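TetR-family transcriptional regulator (Streptomyces coelicolor A3, PDB 2QIB) probably binds regulatory DNA through an N-terminal helix-turn-helix and so controls transcription. Local coordinates at the interface of chains A and B. Residues are numbered along the deposited sequence; one frame, centred on the assembly and turned at random. Chains: chain A/B, tetR-family transcriptional regulator.

The interface of chains A and B. Residues chain A 111-112, 114-116; chain B 109, 118, 122.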
# COMPACT_ATOMS: atom_id res chain seq x y z
N ARG A 111 4.53 -0.52 -9.45
CA ARG A 111 5.79 -1.02 -8.89
C ARG A 111 6.94 -0.05 -9.17
O ARG A 111 7.97 -0.09 -8.48
CB ARG A 111 6.09 -2.46 -9.32
CG ARG A 111 5.06 -3.47 -8.75
CD ARG A 111 5.24 -4.87 -9.31
NE ARG A 111 4.30 -5.84 -8.73
CZ ARG A 111 4.52 -6.53 -7.61
NH1 ARG A 111 5.65 -6.36 -6.92
NH2 ARG A 111 3.61 -7.40 -7.16
N GLY A 112 6.76 0.81 -10.17
CA GLY A 112 7.59 2.00 -10.36
C GLY A 112 7.40 3.02 -9.24
O GLY A 112 8.38 3.54 -8.70
N PRO A 114 5.91 6.69 -7.24
CA PRO A 114 6.09 8.14 -7.46
C PRO A 114 7.49 8.58 -7.96
O PRO A 114 7.61 9.62 -8.61
CB PRO A 114 5.82 8.75 -6.08
CG PRO A 114 6.06 7.64 -5.10
CD PRO A 114 5.58 6.40 -5.83
N ALA A 115 8.54 7.81 -7.65
CA ALA A 115 9.88 8.17 -8.12
C ALA A 115 10.00 8.14 -9.66
O ALA A 115 10.52 9.07 -10.26
CB ALA A 115 10.95 7.28 -7.46
N VAL A 116 9.49 7.08 -10.28
CA VAL A 116 9.53 6.90 -11.73
C VAL A 116 8.46 7.78 -12.39
O VAL A 116 8.69 8.37 -13.46
CB VAL A 116 9.34 5.39 -12.15
CG1 VAL A 116 9.14 5.23 -13.67
CG2 VAL A 116 10.53 4.54 -11.69
N LEU B 109 10.18 10.83 0.39
CA LEU B 109 10.59 9.68 -0.42
C LEU B 109 9.39 8.86 -0.86
O LEU B 109 9.23 8.56 -2.06
CB LEU B 109 11.60 8.79 0.33
CG LEU B 109 12.04 7.49 -0.35
CD1 LEU B 109 12.83 7.79 -1.59
CD2 LEU B 109 12.82 6.65 0.60
N SER B 118 14.87 7.46 -7.81
CA SER B 118 15.56 6.73 -8.87
C SER B 118 15.24 5.25 -8.76
O SER B 118 14.60 4.81 -7.80
CB SER B 118 17.07 6.93 -8.78
OG SER B 118 17.63 6.18 -7.71
N ASN B 122 14.34 3.07 -5.45
CA ASN B 122 13.27 2.04 -5.46
C ASN B 122 13.77 0.70 -5.00
O ASN B 122 13.09 0.00 -4.23
CB ASN B 122 12.65 1.89 -6.85
CG ASN B 122 11.62 2.95 -7.14
OD1 ASN B 122 11.35 3.82 -6.30
ND2 ASN B 122 11.02 2.89 -8.34
O HOH W 1 8.56 5.44 -5.88
O HOH W 2 13.05 9.32 -8.66
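The flat carboxamide of B:Asn122 turns one face towards the backbone carbonyl of A:Gly112 and a bridging water; A:Ala115 and A:Val116 stand towards the opposite face, beyond the oxygen and nitrogen ends. At the nitrogen end, B:Asn122 ND2 donates to A:Gly112 O at 2.7 Å. The bond is bent, 135° at the hydrogen, because the acceptor lies 30° out of the amide plane. The acceptor is a main-chain oxygen near the end of helix 103-116, and asparagine suits the facing place by supplying the N-H.

At the other end, B:Asn122 OD1 lies 3.7 Å from A:Ala115 CB, a methyl small enough to pack beside the amide. Water 1 stands 3.2 Å from B:Asn122 OD1 and 3.0 Å from A:Ala115 N, tying the amide oxygen to a second backbone group. On the nitrogen side, A:Val116 CG2 comes within 3.8 Å of B:Asn122 ND2, and the two side chains cross at about a right angle. The valine branch adds an apolar flank without competing for the amide's hydrogen bonds.

With CG beside the backbone N and anti to the carbonyl carbon (chi1 -81°), B:Asn122 reaches across with both polar ends engaged, which should discourage an amide flip. An alanine here would probably leave A:Gly112 O without its direct donor and water 1 without its amide anchor, opening a gap beside A:Ala115.

A second water links B:Ser118 N, at 2.7 Å, to A:Ala115 O, at 3.0 Å. This bridge uses the serine backbone; the hydroxyl OG is turned away, and the preceding residue of chain B is not modelled.

The chain A residues belong to the last turns of helix 103-116, whereas B:Asn122 sits in the first turn of helix 119-140 and B:Ser118 just before it. The contact thus joins a helix end to a helix start in the C-terminal regulatory region, and two-fold symmetry repeats it with the chains exchanged, consistent with the dimer usual for TetR proteins.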